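PDB 6YGA: N-alpha-acetyltransferase 35, NatC auxiliary subunit from Saccharomyces cerevisiae, which is a component, with MAK3 and MAK31, of NatC, which acetylates the N-terminal methionine of L-A virus Gag, and has a role in L-A and M virus propagation. Local coordinates for residues S445-F450 and F469-Y474; K549-I554 and K683-N688; E555-A560 and E627-F632. One frame throughout, in Å; residues are numbered along the deposited sequence.

Interaction 1: residues S445-F450 and F469-Y474; sequences SSMIEF and FWYVYY
An antiparallel helical hairpin within the TPR-like, all-helical part of the subunit is held here by two pairs, Ile448 with Val472 and Met447 with Tyr471. Helix 433-456 comes down one side, a short connection turns the chain, and helix 465-506 returns in nearly the reverse direction. The two backbones are nearest at Ile448 and Val472, whose CA atoms are 5.9 Å apart. Neither CB points straight at the partner helix, and it is the methyl branches that touch, Ile448 CG2 resting 3.9 Å from Val472 CG1. In both residues the methyl that reaches the partner is the one trans to the backbone N, and the two side chains meet at a slant. No hydrogen bond joins the segments, and the contact is buried and, apart from the Tyr471 hydroxyl, made by apolar groups. Leu475 and Leu479, the next turns of helix 465-506, extend the surface on which Ile448 packs, while Cys552 of helix 511-564 lies against Val472 and so continues the core toward the following helix. Beside this pair the longer side chains of Met447 and Tyr471 bridge a wider gap, approaching at about a right angle to each other. Residue 447 is a selenomethionine, and Ile595 from a loop also touches it. Its chain runs out extended through chi2 and then bends at the selenium (chi3 73°), which swings the terminal methyl toward the phenol: SE stays 5.1 Å from Tyr471 OH, whereas CE reaches that hydroxyl oxygen at 3.3 Å and stands oblique to the Tyr471 ring, 4.4 Å from CZ.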
loop_
_atom_site.group_PDB
_atom_site.type_symbol
_atom_site.label_atom_id
_atom_site.label_comp_id
_atom_site.label_asym_id
_atom_site.label_seq_id
_atom_site.Cartn_x
_atom_site.Cartn_y
_atom_site.Cartn_z
ATOM N N SER B 445 -0.539 19.454 -13.404
ATOM C CA SER B 445 0.586 18.992 -12.594
ATOM C C SER B 445 0.315 17.609 -12.016
ATOM O O SER B 445 1.226 16.781 -11.912
ATOM C CB SER B 445 0.870 19.982 -11.465
ATOM O OG SER B 445 1.385 21.202 -11.961
ATOM N N SER B 446 -0.933 17.345 -11.625
ATOM C CA SER B 446 -1.270 16.028 -11.098
ATOM C C SER B 446 -1.241 14.975 -12.197
ATOM O O SER B 446 -0.824 13.837 -11.956
ATOM C CB SER B 446 -2.639 16.065 -10.418
ATOM O OG SER B 446 -2.607 16.860 -9.246
HETATM N N MSE B 447 -1.671 15.332 -13.404
HETATM C CA MSE B 447 -1.627 14.409 -14.535
HETATM C C MSE B 447 -0.190 13.986 -14.824
HETATM O O MSE B 447 0.087 12.814 -15.085
HETATM C CB MSE B 447 -2.243 15.043 -15.786
HETATM C CG MSE B 447 -3.737 15.325 -15.698
HETATM SE SE MSE B 447 -4.392 16.389 -17.206
HETATM C CE MSE B 447 -4.325 15.046 -18.615
ATOM N N ILE B 448 0.720 14.960 -14.773
ATOM C CA ILE B 448 2.129 14.688 -15.030
ATOM C C ILE B 448 2.723 13.846 -13.908
ATOM O O ILE B 448 3.414 12.851 -14.153
ATOM C CB ILE B 448 2.894 16.010 -15.219
ATOM C CG1 ILE B 448 2.466 16.691 -16.523
ATOM C CG2 ILE B 448 4.392 15.778 -15.169
ATOM C CD1 ILE B 448 2.916 18.133 -16.640
ATOM N N GLU B 449 2.456 14.233 -12.656
ATOM C CA GLU B 449 2.978 13.486 -11.516
ATOM C C GLU B 449 2.441 12.061 -11.497
ATOM O O GLU B 449 3.181 11.113 -11.209
ATOM C CB GLU B 449 2.629 14.215 -10.217
ATOM C CG GLU B 449 3.043 13.485 -8.946
ATOM C CD GLU B 449 4.524 13.615 -8.646
ATOM O OE1 GLU B 449 5.218 14.378 -9.352
ATOM O OE2 GLU B 449 4.994 12.959 -7.697
ATOM N N PHE B 450 1.154 11.890 -11.810
ATOM C CA PHE B 450 0.562 10.557 -11.855
ATOM C C PHE B 450 1.230 9.684 -12.912
ATOM O O PHE B 450 1.449 8.487 -12.690
ATOM C CB PHE B 450 -0.940 10.673 -12.118
ATOM C CG PHE B 450 -1.614 9.365 -12.418
ATOM C CD1 PHE B 450 -1.908 8.472 -11.402
ATOM C CD2 PHE B 450 -1.976 9.041 -13.715
ATOM C CE1 PHE B 450 -2.540 7.272 -11.677
ATOM C CE2 PHE B 450 -2.604 7.846 -13.998
ATOM C CZ PHE B 450 -2.887 6.959 -12.978
ATOM N N PHE B 469 6.413 8.564 -21.899
ATOM C CA PHE B 469 7.352 9.679 -21.887
ATOM C C PHE B 469 6.951 10.751 -22.891
ATOM O O PHE B 469 7.085 11.947 -22.610
ATOM C CB PHE B 469 8.771 9.180 -22.152
ATOM C CG PHE B 469 9.473 8.683 -20.922
ATOM C CD1 PHE B 469 9.439 9.413 -19.743
ATOM C CD2 PHE B 469 10.148 7.475 -20.937
ATOM C CE1 PHE B 469 10.082 8.954 -18.607
ATOM C CE2 PHE B 469 10.795 7.013 -19.809
ATOM C CZ PHE B 469 10.759 7.750 -18.641
ATOM N N TRP B 470 6.443 10.356 -24.059
ATOM C CA TRP B 470 6.017 11.368 -25.016
ATOM C C TRP B 470 4.725 12.035 -24.568
ATOM O O TRP B 470 4.527 13.233 -24.804
ATOM C CB TRP B 470 5.848 10.772 -26.409
ATOM C CG TRP B 470 5.413 11.809 -27.394
ATOM C CD1 TRP B 470 6.208 12.710 -28.038
ATOM C CD2 TRP B 470 4.072 12.077 -27.823
ATOM N NE1 TRP B 470 5.448 13.518 -28.847
ATOM C CE2 TRP B 470 4.133 13.148 -28.735
ATOM C CE3 TRP B 470 2.829 11.512 -27.527
ATOM C CZ2 TRP B 470 2.999 13.663 -29.357
ATOM C CZ3 TRP B 470 1.705 12.025 -28.144
ATOM C CH2 TRP B 470 1.798 13.089 -29.049
ATOM N N TYR B 471 3.833 11.279 -23.925
ATOM C CA TYR B 471 2.611 11.882 -23.408
ATOM C C TYR B 471 2.924 12.900 -22.320
ATOM O O TYR B 471 2.290 13.957 -22.252
ATOM C CB TYR B 471 1.664 10.800 -22.888
ATOM C CG TYR B 471 0.382 11.345 -22.303
ATOM C CD1 TYR B 471 -0.523 12.041 -23.092
ATOM C CD2 TYR B 471 0.076 11.159 -20.963
ATOM C CE1 TYR B 471 -1.693 12.543 -22.561
ATOM C CE2 TYR B 471 -1.092 11.652 -20.423
ATOM C CZ TYR B 471 -1.973 12.344 -21.225
ATOM O OH TYR B 471 -3.139 12.837 -20.688
ATOM N N VAL B 472 3.915 12.610 -21.473
ATOM C CA VAL B 472 4.278 13.556 -20.421
ATOM C C VAL B 472 4.995 14.761 -21.014
ATOM O O VAL B 472 4.804 15.896 -20.565
ATOM C CB VAL B 472 5.117 12.857 -19.337
ATOM C CG1 VAL B 472 5.584 13.860 -18.289
ATOM C CG2 VAL B 472 4.298 11.764 -18.684
ATOM N N TYR B 473 5.825 14.536 -22.034
ATOM C CA TYR B 473 6.373 15.651 -22.799
ATOM C C TYR B 473 5.254 16.512 -23.372
ATOM O O TYR B 473 5.274 17.742 -23.255
ATOM C CB TYR B 473 7.274 15.119 -23.912
ATOM C CG TYR B 473 7.715 16.170 -24.901
ATOM C CD1 TYR B 473 8.787 17.005 -24.622
ATOM C CD2 TYR B 473 7.063 16.323 -26.116
ATOM C CE1 TYR B 473 9.196 17.968 -25.526
ATOM C CE2 TYR B 473 7.463 17.281 -27.025
ATOM C CZ TYR B 473 8.532 18.101 -26.726
ATOM O OH TYR B 473 8.937 19.058 -27.625
ATOM N N TYR B 474 4.259 15.869 -23.986
ATOM C CA TYR B 474 3.096 16.581 -24.503
ATOM C C TYR B 474 2.386 17.357 -23.396
ATOM O O TYR B 474 2.042 18.531 -23.571
ATOM C CB TYR B 474 2.158 15.576 -25.175
ATOM C CG TYR B 474 0.759 16.068 -25.454
ATOM C CD1 TYR B 474 0.472 16.797 -26.603
ATOM C CD2 TYR B 474 -0.281 15.773 -24.584
ATOM C CE1 TYR B 474 -0.814 17.236 -26.866
ATOM C CE2 TYR B 474 -1.566 16.207 -24.834
ATOM C CZ TYR B 474 -1.828 16.937 -25.976
ATOM O OH TYR B 474 -3.108 17.370 -26.228
#

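Interaction 2: residues K549-I554 and K683-N688; sequences KSLCLI and KALSVN. With EDO (1,2-ethanediol), chain C; EDO (1,2-ethanediol), chain D.
Leu685 turns its CG away from its own carbonyl carbon (chi1 -72°) and carries CD1 on in a nearly extended chain (chi2 160°), which projects that methyl into the angle between Leu551 and Ile554. Leu551 has the same first torsion, but it offers the side branch of its isopropyl group: CD2 meets Leu685 CD1 at 4.0 Å, the two side chains lying at about a right angle. One turn further along, Ile554 points directly at the opposite helix and presents CG2, its methyl trans to the backbone N, 4.2 Å from the same Leu685 CD1. A single methyl is thus received by two residues spaced three apart on one helix face. All three side chains are buried, and with no hydrogen bond between the segments the contact rests on dispersion and the exclusion of water. The backbones stay well separated, 7.9 Å between the CA atoms of Ile554 and Leu685. The helices joined, 511-564 and 668-701, belong to the all-helical bundle of the TPR-like region and run here in broadly the same direction. Helix 619-653 lies beside both, touching Ile554 through Val637 and Ser686 through Glu634, while Ile724 of the C-terminal strand 724-729 packs on Leu685. Polar groups keep to the margins of the contact. Ser550 OG accepts a hydrogen bond from O1 of an ethanediol, probably from the crystallisation liquor, at 2.7 Å, and is also bonded to Glu636 of helix 619-653. On the other helix the exposed Lys683, its chain extended beyond CG, gives its NZ to O2 of a second ethanediol at 3.0 Å, and Asn688 ND2 donates to the backbone oxygen of Gln725.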
loop_
_atom_site.group_PDB
_atom_site.type_symbol
_atom_site.label_atom_id
_atom_site.label_comp_id
_atom_site.label_asym_id
_atom_site.label_seq_id
_atom_site.Cartn_x
_atom_site.Cartn_y
_atom_site.Cartn_z
ATOM N N LYS B 549 10.274 18.506 -19.220
ATOM C CA LYS B 549 10.049 18.414 -20.657
ATOM C C LYS B 549 11.283 17.880 -21.372
ATOM O O LYS B 549 11.179 17.002 -22.236
ATOM C CB LYS B 549 9.658 19.787 -21.204
ATOM C CG LYS B 549 8.737 19.751 -22.406
ATOM C CD LYS B 549 8.454 21.158 -22.920
ATOM C CE LYS B 549 9.710 21.785 -23.503
ATOM N NZ LYS B 549 9.479 23.155 -24.042
ATOM N N SER B 550 12.462 18.391 -21.013
ATOM C CA SER B 550 13.692 17.940 -21.655
ATOM C C SER B 550 13.969 16.469 -21.365
ATOM O O SER B 550 14.375 15.724 -22.265
ATOM C CB SER B 550 14.866 18.804 -21.196
ATOM O OG SER B 550 14.740 20.138 -21.653
ATOM N N LEU B 551 13.764 16.034 -20.119
ATOM C CA LEU B 551 14.076 14.652 -19.761
ATOM C C LEU B 551 13.179 13.668 -20.504
ATOM O O LEU B 551 13.655 12.639 -20.997
ATOM C CB LEU B 551 13.961 14.458 -18.250
ATOM C CG LEU B 551 15.070 15.115 -17.425
ATOM C CD1 LEU B 551 14.816 14.915 -15.944
ATOM C CD2 LEU B 551 16.428 14.556 -17.820
ATOM N N CYS B 552 11.879 13.968 -20.597
ATOM C CA CYS B 552 10.972 13.127 -21.372
ATOM C C CYS B 552 11.411 13.039 -22.827
ATOM O O CYS B 552 11.412 11.954 -23.421
ATOM C CB CYS B 552 9.547 13.669 -21.285
ATOM S SG CYS B 552 8.860 13.698 -19.625
ATOM N N LEU B 553 11.777 14.176 -23.421
ATOM C CA LEU B 553 12.240 14.171 -24.804
ATOM C C LEU B 553 13.493 13.322 -24.949
ATOM O O LEU B 553 13.624 12.543 -25.899
ATOM C CB LEU B 553 12.495 15.602 -25.276
ATOM C CG LEU B 553 12.687 15.821 -26.778
ATOM C CD1 LEU B 553 11.581 15.127 -27.555
ATOM C CD2 LEU B 553 12.705 17.312 -27.098
ATOM N N ILE B 554 14.429 13.461 -24.007
ATOM C CA ILE B 554 15.637 12.644 -24.029
ATOM C C ILE B 554 15.278 11.164 -24.017
ATOM O O ILE B 554 15.870 10.360 -24.746
ATOM C CB ILE B 554 16.549 13.023 -22.849
ATOM C CG1 ILE B 554 17.204 14.379 -23.122
ATOM C CG2 ILE B 554 17.589 11.939 -22.591
ATOM C CD1 ILE B 554 17.884 14.978 -21.925
ATOM N N LYS B 683 22.917 12.638 -16.025
ATOM C CA LYS B 683 24.230 12.201 -16.492
ATOM C C LYS B 683 24.198 10.750 -16.961
ATOM O O LYS B 683 24.824 10.403 -17.970
ATOM C CB LYS B 683 25.270 12.378 -15.385
ATOM C CG LYS B 683 25.492 13.814 -14.948
ATOM C CD LYS B 683 26.480 13.882 -13.793
ATOM C CE LYS B 683 26.781 15.318 -13.399
ATOM N NZ LYS B 683 27.687 15.373 -12.219
ATOM N N ALA B 684 23.473 9.887 -16.243
ATOM C CA ALA B 684 23.425 8.476 -16.612
ATOM C C ALA B 684 22.735 8.268 -17.954
ATOM O O ALA B 684 23.093 7.346 -18.697
ATOM C CB ALA B 684 22.720 7.670 -15.522
ATOM N N LEU B 685 21.747 9.104 -18.276
ATOM C CA LEU B 685 21.075 9.000 -19.566
ATOM C C LEU B 685 22.042 9.263 -20.714
ATOM O O LEU B 685 22.014 8.563 -21.733
ATOM C CB LEU B 685 19.899 9.977 -19.621
ATOM C CG LEU B 685 18.662 9.654 -18.782
ATOM C CD1 LEU B 685 17.839 10.910 -18.564
ATOM C CD2 LEU B 685 17.821 8.583 -19.461
ATOM N N SER B 686 22.908 10.268 -20.563
ATOM C CA SER B 686 23.887 10.575 -21.602
ATOM C C SER B 686 24.912 9.453 -21.739
ATOM O O SER B 686 25.212 9.007 -22.853
ATOM C CB SER B 686 24.575 11.907 -21.292
ATOM O OG SER B 686 25.489 12.269 -22.310
ATOM N N VAL B 687 25.461 8.987 -20.615
ATOM C CA VAL B 687 26.435 7.897 -20.653
ATOM C C VAL B 687 25.828 6.661 -21.306
ATOM O O VAL B 687 26.478 5.979 -22.108
ATOM C CB VAL B 687 26.947 7.594 -19.232
ATOM C CG1 VAL B 687 27.790 6.323 -19.212
ATOM C CG2 VAL B 687 27.741 8.778 -18.698
ATOM N N ASN B 688 24.567 6.363 -20.989
ATOM C CA ASN B 688 23.939 5.165 -21.536
ATOM C C ASN B 688 23.703 5.295 -23.034
ATOM O O ASN B 688 23.804 4.306 -23.770
ATOM C CB ASN B 688 22.628 4.882 -20.805
ATOM C CG ASN B 688 21.865 3.726 -21.408
ATOM O OD1 ASN B 688 22.254 2.564 -21.262
ATOM N ND2 ASN B 688 20.763 4.036 -22.083
HETATM C C1 EDO C . 12.989 20.763 -24.761
HETATM O O1 EDO C . 12.805 20.955 -23.354
HETATM C C2 EDO C . 14.190 21.580 -25.226
HETATM O O2 EDO C . 14.402 21.377 -26.627
HETATM C C1 EDO D . 27.681 19.347 -12.384
HETATM O O1 EDO D . 27.062 20.263 -11.473
HETATM C C2 EDO D . 28.856 18.660 -11.698
HETATM O O2 EDO D . 28.383 17.846 -10.618
#

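Interaction 3: residues E555-A560 and E627-F632; sequences EVFQFA and ERATNF
Phe557 reaches out from helix 511-564 to Phe632 and Ala629, three residues apart on helix 619-653, and the two helices pack roughly antiparallel within the all-helical TPR-like region. Phe557 gives up the most surface of the three, and its ring divides between two partners: CD2 and CE2 bear on the CD2-CE2 bond of Phe632, with Phe557 CD2 3.4 Å from Phe632 CE2, while CD1 meets the methyl of Ala629, CB standing 4.1 Å away. The rings are inclined at 44° with their centroids 4.7 Å apart, an intermediate arrangement in which Phe557 CE2 sits over one face of Phe632. Phe632 is placed for this by its chi1 of 171°, which sets the ring trans to the backbone N and on the side facing the neighbouring helix. At the small Ala629 the backbones are nearest, its CA lying 6.6 Å from that of Phe557. Further out, Phe613 meets Phe557 edge-to-face and Leu553 packs on Phe632. Thr630 turns away from the interface and bonds through OG1 to Glu627 O, 3.2 Å away, a carbonyl that also accepts from Asn631 N. With no hydrogen bond or ion pair between the segments, cohesion here depends on ring-to-ring dispersion and the shape of the surfaces.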
loop_
_atom_site.group_PDB
_atom_site.type_symbol
_atom_site.label_atom_id
_atom_site.label_comp_id
_atom_site.label_asym_id
_atom_site.label_seq_id
_atom_site.Cartn_x
_atom_site.Cartn_y
_atom_site.Cartn_z
ATOM N N GLU B 555 14.283 10.787 -23.212
ATOM C CA GLU B 555 13.834 9.398 -23.189
ATOM C C GLU B 555 13.204 8.995 -24.518
ATOM O O GLU B 555 13.440 7.884 -25.010
ATOM C CB GLU B 555 12.849 9.196 -22.038
ATOM C CG GLU B 555 13.448 9.415 -20.652
ATOM C CD GLU B 555 14.119 8.170 -20.092
ATOM O OE1 GLU B 555 14.593 7.324 -20.882
ATOM O OE2 GLU B 555 14.163 8.033 -18.854
ATOM N N VAL B 556 12.407 9.885 -25.116
ATOM C CA VAL B 556 11.767 9.583 -26.396
ATOM C C VAL B 556 12.816 9.371 -27.485
ATOM O O VAL B 556 12.737 8.420 -28.270
ATOM C CB VAL B 556 10.770 10.696 -26.772
ATOM C CG1 VAL B 556 10.303 10.548 -28.214
ATOM C CG2 VAL B 556 9.573 10.677 -25.826
ATOM N N PHE B 557 13.823 10.249 -27.541
ATOM C CA PHE B 557 14.904 10.063 -28.507
ATOM C C PHE B 557 15.634 8.743 -28.279
ATOM O O PHE B 557 15.951 8.027 -29.236
ATOM C CB PHE B 557 15.888 11.231 -28.436
ATOM C CG PHE B 557 15.543 12.374 -29.344
ATOM C CD1 PHE B 557 15.698 12.257 -30.715
ATOM C CD2 PHE B 557 15.074 13.569 -28.827
ATOM C CE1 PHE B 557 15.386 13.310 -31.556
ATOM C CE2 PHE B 557 14.760 14.626 -29.661
ATOM C CZ PHE B 557 14.917 14.495 -31.028
ATOM N N GLN B 558 15.910 8.407 -27.017
ATOM C CA GLN B 558 16.582 7.150 -26.708
ATOM C C GLN B 558 15.775 5.960 -27.212
ATOM O O GLN B 558 16.326 5.027 -27.806
ATOM C CB GLN B 558 16.814 7.044 -25.201
ATOM C CG GLN B 558 17.606 5.825 -24.780
ATOM C CD GLN B 558 19.040 5.879 -25.260
ATOM O OE1 GLN B 558 19.920 6.383 -24.562
ATOM N NE2 GLN B 558 19.284 5.357 -26.458
ATOM N N PHE B 559 14.460 5.979 -26.977
ATOM C CA PHE B 559 13.597 4.909 -27.464
ATOM C C PHE B 559 13.647 4.818 -28.985
ATOM O O PHE B 559 13.746 3.723 -29.549
ATOM C CB PHE B 559 12.163 5.141 -26.981
ATOM C CG PHE B 559 11.208 4.020 -27.309
ATOM C CD1 PHE B 559 10.596 3.952 -28.552
ATOM C CD2 PHE B 559 10.904 3.050 -26.365
ATOM C CE1 PHE B 559 9.711 2.933 -28.851
ATOM C CE2 PHE B 559 10.017 2.030 -26.657
ATOM C CZ PHE B 559 9.421 1.969 -27.904
ATOM N N ALA B 560 13.584 5.969 -29.664
ATOM C CA ALA B 560 13.562 5.990 -31.125
ATOM C C ALA B 560 14.867 5.471 -31.718
ATOM O O ALA B 560 14.863 4.847 -32.786
ATOM C CB ALA B 560 13.276 7.407 -31.616
ATOM N N GLU B 627 23.584 10.699 -35.613
ATOM C CA GLU B 627 24.476 11.645 -34.950
ATOM C C GLU B 627 23.707 12.858 -34.438
ATOM O O GLU B 627 24.013 13.384 -33.362
ATOM C CB GLU B 627 25.595 12.065 -35.905
ATOM C CG GLU B 627 26.750 12.808 -35.243
ATOM C CD GLU B 627 26.449 14.276 -35.015
ATOM O OE1 GLU B 627 25.698 14.861 -35.825
ATOM O OE2 GLU B 627 26.954 14.843 -34.024
ATOM N N ARG B 628 22.700 13.312 -35.187
ATOM C CA ARG B 628 21.881 14.423 -34.710
ATOM C C ARG B 628 21.107 14.035 -33.455
ATOM O O ARG B 628 20.939 14.852 -32.541
ATOM C CB ARG B 628 20.932 14.889 -35.816
ATOM C CG ARG B 628 21.611 15.745 -36.875
ATOM C CD ARG B 628 20.816 15.815 -38.173
ATOM N NE ARG B 628 19.536 16.505 -38.027
ATOM C CZ ARG B 628 19.372 17.819 -38.151
ATOM N NH1 ARG B 628 20.411 18.600 -38.415
ATOM N NH2 ARG B 628 18.167 18.354 -38.006
ATOM N N ALA B 629 20.641 12.786 -33.384
ATOM C CA ALA B 629 19.869 12.348 -32.225
ATOM C C ALA B 629 20.755 12.178 -30.996
ATOM O O ALA B 629 20.373 12.577 -29.890
ATOM C CB ALA B 629 19.136 11.047 -32.542
ATOM N N THR B 630 21.937 11.583 -31.165
ATOM C CA THR B 630 22.827 11.402 -30.023
ATOM C C THR B 630 23.397 12.733 -29.553
ATOM O O THR B 630 23.556 12.953 -28.347
ATOM C CB THR B 630 23.948 10.427 -30.375
ATOM O OG1 THR B 630 24.776 10.988 -31.401
ATOM C CG2 THR B 630 23.357 9.123 -30.865
ATOM N N ASN B 631 23.707 13.636 -30.488
ATOM C CA ASN B 631 24.209 14.947 -30.094
ATOM C C ASN B 631 23.159 15.733 -29.322
ATOM O O ASN B 631 23.502 16.489 -28.406
ATOM C CB ASN B 631 24.676 15.727 -31.323
ATOM C CG ASN B 631 25.179 17.115 -30.979
ATOM O OD1 ASN B 631 26.223 17.272 -30.344
ATOM N ND2 ASN B 631 24.442 18.131 -31.407
ATOM N N PHE B 632 21.877 15.555 -29.652
ATOM C CA PHE B 632 20.833 16.222 -28.881
ATOM C C PHE B 632 20.779 15.696 -27.453
ATOM O O PHE B 632 20.638 16.478 -26.505
ATOM C CB PHE B 632 19.473 16.055 -29.560
ATOM C CG PHE B 632 18.324 16.538 -28.723
ATOM C CD1 PHE B 632 17.937 17.866 -28.758
ATOM C CD2 PHE B 632 17.641 15.668 -27.890
ATOM C CE1 PHE B 632 16.889 18.316 -27.983
ATOM C CE2 PHE B 632 16.594 16.113 -27.111
ATOM C CZ PHE B 632 16.217 17.440 -27.160
#

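Overall arrangement
Following the chain, interaction 1 comes first and is the most local: only 18 residues separate its segments, and it closes the turn from helix 433-456 into helix 465-506. The next helix, 511-564, then supplies one side of both remaining contacts through consecutive segments. From 555-560 the chain travels 66 residues to helix 619-653 to make interaction 3, and it must go on to helix 668-701 before interaction 2 is complete, so the larger loop encloses the smaller. The centres of interactions 2 and 3 are about 9 Å apart. Helix 511-564 also packs on 469-474, where Phe469 lies against Glu555, linking the early hairpin to the C-terminal helices.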